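Local coordinates for protein putative enoyl-CoA hydratase (Streptomyces coelicolor A3, PDB 3G64) that probably hydrates the double bond of enoyl-CoA thioesters, or catalyses a related acyl-CoA reaction, as a trimeric member of the enoyl-CoA hydratase/isomerase (crotonase) family, at residues L88-T92 / A93-D97; L96-N99 / R100-Q104; V105-A108 / V109-P113; D183-R186 / A187-E191. One frame throughout, in Å; residues are numbered along the deposited sequence.

Contact 1: residues L88-T92 / A93-D97; sequences LSMDT and ARLLD
Asp91 and Arg94 meet at the N-terminus of helix 92-111, where Asp91 is the N-cap residue. Its OD1 accepts the amide of Arg94, with N to OD1 2.9 Å and an N-H...O angle of 158°, so the side chain satisfies an amide of the first turn. CG of Asp91 sits between its own backbone N and carbonyl carbon, and this chi1 of 67° brings OD1 within bonding distance of the Arg94 amide.

The second carboxylate oxygen is used for charge: in the given one of two conformers of Arg94, Asp91 OD2 forms a salt bridge with Arg94 NE at 3.0 Å, less certain than the cap. The bridge runs through NE, with the carboxylate and guanidinium planes 71° apart, and is not a flat, two-pronged pairing. In this conformer both oxygens are engaged.

Among the backbone bonds, Leu95 N donates to Asp91 O at 3.0 Å, and Leu96 N to Thr92 O at 3.2 Å, starting the regular helical pattern.

The apolar part is small. Leu95 is buried and lays CD2 against CB of Met90, a selenomethionine, while it also packs on Met254 of the second subunit. An alanine in place of Leu95 would probably leave a gap between Met90 and that subunit. Further along the selenomethionine chain, which is extended beyond CG, SE lies 3.9 Å from Arg94 O.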
loop_
_atom_site.group_PDB
_atom_site.type_symbol
_atom_site.label_atom_id
_atom_site.label_comp_id
_atom_site.label_asym_id
_atom_site.label_seq_id
_atom_site.Cartn_x
_atom_site.Cartn_y
_atom_site.Cartn_z
ATOM N N LEU A 88 26.820 -23.115 1.536
ATOM C CA LEU A 88 28.174 -22.679 1.173
ATOM C C LEU A 88 28.923 -23.685 0.303
ATOM O O LEU A 88 29.954 -23.358 -0.288
ATOM C CB LEU A 88 28.998 -22.330 2.422
ATOM C CG LEU A 88 28.493 -20.993 3.002
ATOM C CD1 LEU A 88 29.088 -20.748 4.345
ATOM C CD2 LEU A 88 28.861 -19.870 2.018
ATOM N N SER A 89 28.447 -24.919 0.202
ATOM C CA SER A 89 29.132 -25.794 -0.751
ATOM C C SER A 89 28.195 -26.351 -1.843
ATOM O O SER A 89 28.457 -27.400 -2.422
ATOM C CB SER A 89 29.922 -26.897 -0.038
ATOM O OG SER A 89 29.069 -27.770 0.664
HETATM N N MSE A 90 27.122 -25.631 -2.135
HETATM C CA MSE A 90 26.187 -26.066 -3.168
HETATM C C MSE A 90 26.548 -25.496 -4.517
HETATM O O MSE A 90 27.052 -24.365 -4.606
HETATM C CB MSE A 90 24.768 -25.575 -2.866
HETATM C CG MSE A 90 24.193 -26.190 -1.678
HETATM SE SE MSE A 90 22.302 -25.836 -1.572
HETATM C CE MSE A 90 22.164 -27.478 -0.659
ATOM N N ASP A 91 26.221 -26.246 -5.562
ATOM C CA ASP A 91 26.412 -25.753 -6.915
ATOM C C ASP A 91 25.359 -24.692 -7.265
ATOM O O ASP A 91 24.336 -24.526 -6.580
ATOM C CB ASP A 91 26.454 -26.900 -7.946
ATOM C CG ASP A 91 25.117 -27.627 -8.107
ATOM O OD1 ASP A 91 24.067 -26.980 -8.325
ATOM O OD2 ASP A 91 25.113 -28.879 -8.035
ATOM N N THR A 92 25.621 -23.975 -8.343
ATOM C CA THR A 92 24.748 -22.901 -8.796
ATOM C C THR A 92 23.283 -23.319 -8.999
ATOM O O THR A 92 22.375 -22.573 -8.659
ATOM C CB THR A 92 25.281 -22.371 -10.128
ATOM O OG1 THR A 92 26.681 -22.050 -9.973
ATOM C CG2 THR A 92 24.467 -21.135 -10.597
ATOM N N ALA A 93 23.038 -24.484 -9.584
ATOM C CA ALA A 93 21.651 -24.899 -9.800
ATOM C C ALA A 93 20.922 -25.153 -8.477
ATOM O O ALA A 93 19.744 -24.805 -8.322
ATOM C CB ALA A 93 21.586 -26.151 -10.710
ATOM N N ARG A 94 21.625 -25.741 -7.515
ATOM C CA ARG A 94 21.016 -26.048 -6.226
ATOM C C ARG A 94 20.814 -24.826 -5.338
ATOM O O ARG A 94 19.892 -24.796 -4.521
ATOM C CB ARG A 94 21.803 -27.145 -5.515
ATOM C CG ARG A 94 21.493 -28.499 -6.123
ATOM C CD ARG A 94 22.764 -29.217 -6.487
ATOM N NE ARG A 94 22.536 -30.286 -7.452
ATOM C CZ ARG A 94 22.506 -31.571 -7.130
ATOM N NH1 ARG A 94 22.693 -31.939 -5.868
ATOM N NH2 ARG A 94 22.296 -32.485 -8.068
ATOM N N LEU A 95 21.662 -23.819 -5.502
ATOM C CA LEU A 95 21.416 -22.526 -4.844
ATOM C C LEU A 95 20.122 -21.898 -5.373
ATOM O O LEU A 95 19.285 -21.391 -4.604
ATOM C CB LEU A 95 22.603 -21.569 -5.052
ATOM C CG LEU A 95 23.897 -21.919 -4.298
ATOM C CD1 LEU A 95 25.018 -20.980 -4.733
ATOM C CD2 LEU A 95 23.675 -21.843 -2.759
ATOM N N LEU A 96 19.931 -21.956 -6.690
ATOM C CA LEU A 96 18.719 -21.402 -7.261
ATOM C C LEU A 96 17.502 -22.229 -6.845
ATOM O O LEU A 96 16.442 -21.662 -6.520
ATOM C CB LEU A 96 18.810 -21.306 -8.804
ATOM C CG LEU A 96 17.593 -20.689 -9.517
ATOM C CD1 LEU A 96 17.497 -19.174 -9.245
ATOM C CD2 LEU A 96 17.694 -20.944 -11.045
ATOM N N ASP A 97 17.641 -23.554 -6.876
ATOM C CA ASP A 97 16.524 -24.434 -6.504
ATOM C C ASP A 97 16.079 -24.166 -5.051
ATOM O O ASP A 97 14.883 -24.205 -4.735
ATOM C CB ASP A 97 16.958 -25.918 -6.581
ATOM C CG ASP A 97 17.008 -26.463 -8.017
ATOM O OD1 ASP A 97 16.394 -25.863 -8.913
ATOM O OD2 ASP A 97 17.663 -27.510 -8.238
#

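Contact 2: residues L96-N99 / R100-Q104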
loop_
_atom_site.group_PDB
_atom_site.type_symbol
_atom_site.label_atom_id
_atom_site.label_comp_id
_atom_site.label_asym_id
_atom_site.label_seq_id
_atom_site.Cartn_x
_atom_site.Cartn_y
_atom_site.Cartn_z
ATOM N N LEU A 96 19.931 -21.956 -6.690
ATOM C CA LEU A 96 18.719 -21.402 -7.261
ATOM C C LEU A 96 17.502 -22.229 -6.845
ATOM O O LEU A 96 16.442 -21.662 -6.520
ATOM C CB LEU A 96 18.810 -21.306 -8.804
ATOM C CG LEU A 96 17.593 -20.689 -9.517
ATOM C CD1 LEU A 96 17.497 -19.174 -9.245
ATOM C CD2 LEU A 96 17.694 -20.944 -11.045
ATOM N N ASP A 97 17.641 -23.554 -6.876
ATOM C CA ASP A 97 16.524 -24.434 -6.504
ATOM C C ASP A 97 16.079 -24.166 -5.051
ATOM O O ASP A 97 14.883 -24.205 -4.735
ATOM C CB ASP A 97 16.958 -25.918 -6.581
ATOM C CG ASP A 97 17.008 -26.463 -8.017
ATOM O OD1 ASP A 97 16.394 -25.863 -8.913
ATOM O OD2 ASP A 97 17.663 -27.510 -8.238
ATOM N N PHE A 98 17.039 -23.957 -4.148
ATOM C CA PHE A 98 16.684 -23.741 -2.727
ATOM C C PHE A 98 15.893 -22.419 -2.605
ATOM O O PHE A 98 14.824 -22.356 -2.006
ATOM C CB PHE A 98 17.924 -23.723 -1.797
ATOM C CG PHE A 98 17.614 -23.172 -0.438
ATOM C CD1 PHE A 98 16.802 -23.900 0.441
ATOM C CD2 PHE A 98 18.018 -21.899 -0.073
ATOM C CE1 PHE A 98 16.418 -23.371 1.697
ATOM C CE2 PHE A 98 17.651 -21.358 1.213
ATOM C CZ PHE A 98 16.841 -22.100 2.077
ATOM N N ASN A 99 16.411 -21.352 -3.196
ATOM C CA ASN A 99 15.722 -20.081 -3.081
ATOM C C ASN A 99 14.401 -20.024 -3.809
ATOM O O ASN A 99 13.480 -19.307 -3.391
ATOM C CB ASN A 99 16.637 -18.931 -3.451
ATOM C CG ASN A 99 17.778 -18.792 -2.458
ATOM O OD1 ASN A 99 17.560 -18.361 -1.310
ATOM N ND2 ASN A 99 18.979 -19.190 -2.865
ATOM N N ARG A 100 14.285 -20.801 -4.873
ATOM C CA ARG A 100 12.997 -20.888 -5.545
ATOM C C ARG A 100 12.009 -21.644 -4.665
ATOM O O ARG A 100 10.832 -21.320 -4.628
ATOM C CB ARG A 100 13.125 -21.593 -6.899
ATOM C CG ARG A 100 11.784 -21.754 -7.612
ATOM C CD ARG A 100 11.980 -22.234 -9.052
ATOM N NE ARG A 100 12.328 -21.153 -9.982
ATOM C CZ ARG A 100 13.377 -21.186 -10.803
ATOM N NH1 ARG A 100 14.171 -22.253 -10.776
ATOM N NH2 ARG A 100 13.625 -20.169 -11.658
HETATM N N MSE A 101 12.486 -22.681 -3.991
HETATM C CA MSE A 101 11.601 -23.482 -3.164
HETATM C C MSE A 101 11.032 -22.633 -2.015
HETATM O O MSE A 101 9.856 -22.739 -1.684
HETATM C CB MSE A 101 12.332 -24.696 -2.589
HETATM C CG MSE A 101 11.571 -25.313 -1.398
HETATM SE SE MSE A 101 12.328 -27.010 -0.751
HETATM C CE MSE A 101 13.953 -26.315 0.140
ATOM N N THR A 102 11.855 -21.789 -1.396
ATOM C CA THR A 102 11.321 -21.016 -0.267
ATOM C C THR A 102 10.291 -19.992 -0.740
ATOM O O THR A 102 9.216 -19.843 -0.138
ATOM C CB THR A 102 12.434 -20.275 0.485
ATOM O OG1 THR A 102 13.137 -19.428 -0.438
ATOM C CG2 THR A 102 13.387 -21.255 1.116
ATOM N N GLY A 103 10.601 -19.304 -1.840
ATOM C CA GLY A 103 9.646 -18.395 -2.461
ATOM C C GLY A 103 8.348 -19.085 -2.837
ATOM O O GLY A 103 7.260 -18.513 -2.687
ATOM N N GLN A 104 8.417 -20.315 -3.317
ATOM C CA GLN A 104 7.162 -20.967 -3.694
ATOM C C GLN A 104 6.390 -21.471 -2.466
ATOM O O GLN A 104 5.182 -21.714 -2.551
ATOM C CB GLN A 104 7.386 -22.084 -4.723
ATOM C CG GLN A 104 8.087 -21.607 -6.022
ATOM C CD GLN A 104 7.179 -20.851 -6.969
ATOM O OE1 GLN A 104 6.011 -21.205 -7.148
ATOM N NE2 GLN A 104 7.726 -19.820 -7.624
HETATM O O HOH W 1 13.848 -24.883 -9.309
HETATM O O HOH W 2 15.136 -17.751 0.086
#
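The Phe98 ring is met obliquely by the methyl of Thr102, one turn further along helix 92-111, in an i to i+4 CH-pi contact. The methyl carbon CG2 of Thr102 lies 4.1 Å from the ring centroid and 29° off the normal, an off-centre approach in which CE1 and CZ are the ring atoms it touches. Near CD1 of the same ring comes CE of Met101, a selenomethionine, at 3.7 Å from Phe98 CD1. The selenomethionine chain runs extended through chi2 and then bends at chi3 (73°), which carries the terminal methyl to the ring. Phe43 also meets this ring, with planes at about 80°, and Met254 of the second subunit packs on it.

The hydroxyl of Thr102 faces another way. OG1 lies 3.0 Å from Asn99 O, and water 2 joins it to Asn99 OD1, to which the water donates. The amide ND2 of Asn99 is bonded to Leu95 O one turn back, so both ends of this buried amide have partners.

On the flank facing the second subunit, Arg100 reaches back along the helix with NH1 beside CD2 of Leu96. Its strongest partner is Glu244 of the second subunit, in a salt bridge through NH2, so the helix carries charge into the subunit interface. Asp97 lies too far for a direct bridge, its OD1 being 4.6 Å from Arg100 NH1. Water 1 spans the gap: it donates to Asp97 OD1 at 2.8 Å and accepts from Arg100 NH1 at 3.0 Å, lying in the guanidinium plane at its edge.

Contact 3: residues V105-A108 / V109-P113; sequences VVRA and VRECP
Arg110 N donates to Val106 O at 3.0 Å and Val109 N to Val105 O at 2.9 Å, the last straight i to i+4 bonds of helix 92-111. Beyond them the bonding turns weak: Glu111 N is shared between Arg107 O and Ala108 O, and Cys112 N reaches Ala108 O at 3.0 Å with an angle of only 126°.

Arg107 and Glu111 face each other one turn apart without a salt bridge. In the given one of two conformers of Glu111, Arg107 NE is 4.1 Å from Glu111 OE1, which lies well out of the guanidinium plane, so no N-H points at it; the attraction is of charge alone, and tentative. Glu111 OE2 then rests near CG of Arg107, at 3.9 Å.

Arg110 bends at chi2 and chi3, its CG passing 3.4 Å from Val106 O, and its guanidinium goes to Asp136 and the carbonyl of Ala134. CG2 of Val109 lies 3.5 Å from Val105 O. The three buried valines pack against neighbouring helices: Val105 and Val109 against both 43-58 and 127-134, Val106 against 127-134 and 162-170.

Cys112 is the first residue to leave helical geometry, and the whole is a helix C-terminus whose last bonds are weak, here leading into strand 116-120 of the crotonase-fold sheet.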
loop_
_atom_site.group_PDB
_atom_site.type_symbol
_atom_site.label_atom_id
_atom_site.label_comp_id
_atom_site.label_asym_id
_atom_site.label_seq_id
_atom_site.Cartn_x
_atom_site.Cartn_y
_atom_site.Cartn_z
ATOM N N VAL A 105 7.066 -21.614 -1.321
ATOM C CA VAL A 105 6.313 -21.887 -0.087
ATOM C C VAL A 105 5.424 -20.688 0.247
ATOM O O VAL A 105 4.216 -20.832 0.476
ATOM C CB VAL A 105 7.226 -22.245 1.100
ATOM C CG1 VAL A 105 6.361 -22.322 2.405
ATOM C CG2 VAL A 105 7.886 -23.575 0.819
ATOM N N VAL A 106 6.014 -19.495 0.215
ATOM C CA VAL A 106 5.280 -18.268 0.508
ATOM C C VAL A 106 4.155 -18.060 -0.512
ATOM O O VAL A 106 3.024 -17.699 -0.142
ATOM C CB VAL A 106 6.247 -17.052 0.541
ATOM C CG1 VAL A 106 5.493 -15.750 0.522
ATOM C CG2 VAL A 106 7.142 -17.138 1.796
ATOM N N ARG A 107 4.448 -18.302 -1.790
ATOM C CA ARG A 107 3.421 -18.181 -2.808
ATOM C C ARG A 107 2.284 -19.182 -2.540
ATOM O O ARG A 107 1.093 -18.849 -2.668
ATOM C CB ARG A 107 4.028 -18.405 -4.193
ATOM C CG ARG A 107 3.097 -17.944 -5.297
ATOM C CD ARG A 107 3.751 -18.050 -6.710
ATOM N NE ARG A 107 3.703 -19.427 -7.168
ATOM C CZ ARG A 107 3.892 -19.817 -8.434
ATOM N NH1 ARG A 107 4.145 -18.936 -9.399
ATOM N NH2 ARG A 107 3.824 -21.107 -8.740
ATOM N N ALA A 108 2.651 -20.407 -2.163
ATOM C CA ALA A 108 1.639 -21.424 -1.868
ATOM C C ALA A 108 0.756 -20.991 -0.672
ATOM O O ALA A 108 -0.455 -21.221 -0.668
ATOM C CB ALA A 108 2.304 -22.763 -1.581
ATOM N N VAL A 109 1.346 -20.339 0.330
ATOM C CA VAL A 109 0.514 -19.805 1.411
ATOM C C VAL A 109 -0.448 -18.754 0.870
ATOM O O VAL A 109 -1.628 -18.750 1.211
ATOM C CB VAL A 109 1.336 -19.216 2.579
ATOM C CG1 VAL A 109 0.403 -18.507 3.592
ATOM C CG2 VAL A 109 2.110 -20.314 3.282
ATOM N N ARG A 110 0.048 -17.862 0.011
ATOM C CA ARG A 110 -0.809 -16.827 -0.561
ATOM C C ARG A 110 -1.929 -17.395 -1.466
ATOM O O ARG A 110 -2.964 -16.735 -1.658
ATOM C CB ARG A 110 0.035 -15.775 -1.337
ATOM C CG ARG A 110 1.035 -14.960 -0.401
ATOM C CD ARG A 110 0.286 -14.249 0.776
ATOM N NE ARG A 110 -0.986 -13.651 0.330
ATOM C CZ ARG A 110 -2.112 -13.638 1.051
ATOM N NH1 ARG A 110 -2.147 -14.185 2.272
ATOM N NH2 ARG A 110 -3.222 -13.095 0.550
ATOM N N GLU A 111 -1.722 -18.584 -2.026
ATOM C CA GLU A 111 -2.639 -19.079 -3.055
ATOM C C GLU A 111 -3.552 -20.231 -2.634
ATOM O O GLU A 111 -4.438 -20.602 -3.393
ATOM C CB GLU A 111 -1.874 -19.478 -4.340
ATOM C CG GLU A 111 -1.359 -18.289 -5.144
ATOM C CD GLU A 111 -0.627 -18.691 -6.429
ATOM O OE1 GLU A 111 -0.386 -19.894 -6.667
ATOM O OE2 GLU A 111 -0.287 -17.782 -7.210
ATOM N N CYS A 112 -3.329 -20.811 -1.459
ATOM C CA CYS A 112 -4.102 -21.978 -1.052
ATOM C C CYS A 112 -5.546 -21.584 -0.740
ATOM O O CYS A 112 -5.784 -20.540 -0.130
ATOM C CB CYS A 112 -3.460 -22.671 0.154
ATOM S SG CYS A 112 -3.256 -21.629 1.647
ATOM N N PRO A 113 -6.508 -22.436 -1.143
ATOM C CA PRO A 113 -7.944 -22.124 -1.097
ATOM C C PRO A 113 -8.550 -22.209 0.321
ATOM O O PRO A 113 -9.607 -22.804 0.496
ATOM C CB PRO A 113 -8.558 -23.184 -2.007
ATOM C CG PRO A 113 -7.618 -24.376 -1.873
ATOM C CD PRO A 113 -6.232 -23.790 -1.657
#

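Contact 4: residues D183-R186 / A187-E191; sequences DTVR and APEAE
Glu189 OE1 takes two waters, and through them it reaches back to the chain ahead of its own helix. Water 4 donates to OE1 at 2.6 Å and accepts from Arg186 N; water 3 donates to OE1 at 2.7 Å and to Thr184 O at 2.9 Å. The carboxylate is thus bound by water to both a backbone donor and a backbone acceptor. With CG of Glu189 opposite the backbone N (chi1 176°) and the rest extended, the chain runs back past Val185, while OE2 is held by Arg177 in a salt bridge.

A direct hydrogen bond joins Ala190 N to Arg186 O, 2.9 Å and 167°, the opening bond of helix 187-193. Arg186 occupies the N-cap position.

Val185 supplies the apolar side. Its CG1 lies 3.9 Å from Ala190 CB and equally near CG of Glu189, and its backbone is bonded to Phe146 of the neighbouring strand. At the surface, in the given one of two conformers of Arg186, NH1 comes to CD and CG of Pro188, both at 3.9 Å.

An alanine in place of Glu189 would probably leave the two waters without their common acceptor and Arg177 without this carboxylate. The chemistry implies a strand-to-helix junction tied by a backbone bond, by the packing of Val185 and by two waters held on one carboxylate, whose charge is probably steadied by Arg177.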
loop_
_atom_site.group_PDB
_atom_site.type_symbol
_atom_site.label_atom_id
_atom_site.label_comp_id
_atom_site.label_asym_id
_atom_site.label_seq_id
_atom_site.Cartn_x
_atom_site.Cartn_y
_atom_site.Cartn_z
ATOM N N ASP A 183 16.152 -4.746 12.448
ATOM C CA ASP A 183 15.918 -4.564 13.886
ATOM C C ASP A 183 14.621 -5.228 14.347
ATOM O O ASP A 183 13.654 -5.379 13.591
ATOM C CB ASP A 183 15.897 -3.073 14.258
ATOM C CG ASP A 183 17.298 -2.441 14.268
ATOM O OD1 ASP A 183 18.297 -3.189 14.365
ATOM O OD2 ASP A 183 17.408 -1.193 14.176
ATOM N N THR A 184 14.598 -5.620 15.610
ATOM C CA THR A 184 13.419 -6.246 16.196
ATOM C C THR A 184 12.210 -5.311 16.258
ATOM O O THR A 184 12.322 -4.131 16.583
ATOM C CB THR A 184 13.755 -6.817 17.610
ATOM O OG1 THR A 184 14.709 -7.855 17.437
ATOM C CG2 THR A 184 12.515 -7.410 18.290
ATOM N N VAL A 185 11.057 -5.852 15.880
ATOM C CA VAL A 185 9.805 -5.139 15.945
ATOM C C VAL A 185 8.986 -5.828 17.026
ATOM O O VAL A 185 8.515 -6.948 16.834
ATOM C CB VAL A 185 9.035 -5.170 14.612
ATOM C CG1 VAL A 185 7.708 -4.445 14.758
ATOM C CG2 VAL A 185 9.855 -4.521 13.478
ATOM N N ARG A 186 8.841 -5.159 18.168
ATOM C CA ARG A 186 8.030 -5.689 19.274
ATOM C C ARG A 186 6.526 -5.563 19.001
ATOM O O ARG A 186 6.100 -4.871 18.069
ATOM C CB ARG A 186 8.391 -4.999 20.596
ATOM C CG ARG A 186 9.881 -4.785 20.810
ATOM C CD ARG A 186 10.165 -4.312 22.243
ATOM N NE ARG A 186 10.313 -2.859 22.378
ATOM C CZ ARG A 186 9.357 -2.013 22.773
ATOM N NH1 ARG A 186 8.124 -2.433 23.058
ATOM N NH2 ARG A 186 9.638 -0.720 22.867
ATOM N N ALA A 187 5.717 -6.230 19.818
ATOM C CA ALA A 187 4.265 -6.239 19.601
ATOM C C ALA A 187 3.563 -4.861 19.451
ATOM O O ALA A 187 2.694 -4.714 18.603
ATOM C CB ALA A 187 3.558 -7.078 20.715
ATOM N N PRO A 188 3.912 -3.863 20.287
ATOM C CA PRO A 188 3.177 -2.594 20.142
ATOM C C PRO A 188 3.451 -1.905 18.797
ATOM O O PRO A 188 2.532 -1.421 18.156
ATOM C CB PRO A 188 3.695 -1.737 21.317
ATOM C CG PRO A 188 4.259 -2.735 22.316
ATOM C CD PRO A 188 4.823 -3.858 21.446
ATOM N N GLU A 189 4.708 -1.876 18.376
ATOM C CA GLU A 189 5.041 -1.293 17.094
ATOM C C GLU A 189 4.384 -2.108 15.966
ATOM O O GLU A 189 3.803 -1.546 15.041
ATOM C CB GLU A 189 6.561 -1.265 16.899
ATOM C CG GLU A 189 6.932 -0.736 15.510
ATOM C CD GLU A 189 8.421 -0.644 15.253
ATOM O OE1 GLU A 189 9.236 -1.085 16.096
ATOM O OE2 GLU A 189 8.779 -0.139 14.176
ATOM N N ALA A 190 4.490 -3.433 16.065
ATOM C CA ALA A 190 3.904 -4.352 15.085
ATOM C C ALA A 190 2.408 -4.091 14.929
ATOM O O ALA A 190 1.895 -4.026 13.806
ATOM C CB ALA A 190 4.166 -5.817 15.487
ATOM N N GLU A 191 1.714 -3.930 16.057
ATOM C CA GLU A 191 0.296 -3.605 16.036
ATOM C C GLU A 191 0.042 -2.246 15.375
ATOM O O GLU A 191 -0.832 -2.114 14.534
ATOM C CB GLU A 191 -0.252 -3.613 17.467
ATOM C CG GLU A 191 -1.732 -3.917 17.558
ATOM C CD GLU A 191 -2.609 -2.789 17.047
ATOM O OE1 GLU A 191 -2.310 -1.605 17.343
ATOM O OE2 GLU A 191 -3.612 -3.086 16.356
HETATM O O HOH W 3 11.658 -1.731 15.177
HETATM O O HOH W 4 9.395 -2.336 18.403
#

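In the fold
Contacts 1, 2 and 3 follow one another along helix 92-111, and burial grows in that order: contact 1 is at the surface about 26 Å from the chain's centre, contact 2 is partly buried, and contact 3 is buried about 7 Å from it. An aspartate caps the helix at its start, ring and methyl packing with bridging waters fills its middle, and valines dominate its inner end. All three also touch the second subunit. Contact 4 is separate, at a strand-to-helix junction about 25 Å between centres from contact 3; like contact 1 it begins a helix, but with water-mediated bonds where contact 1 uses a direct side-chain cap.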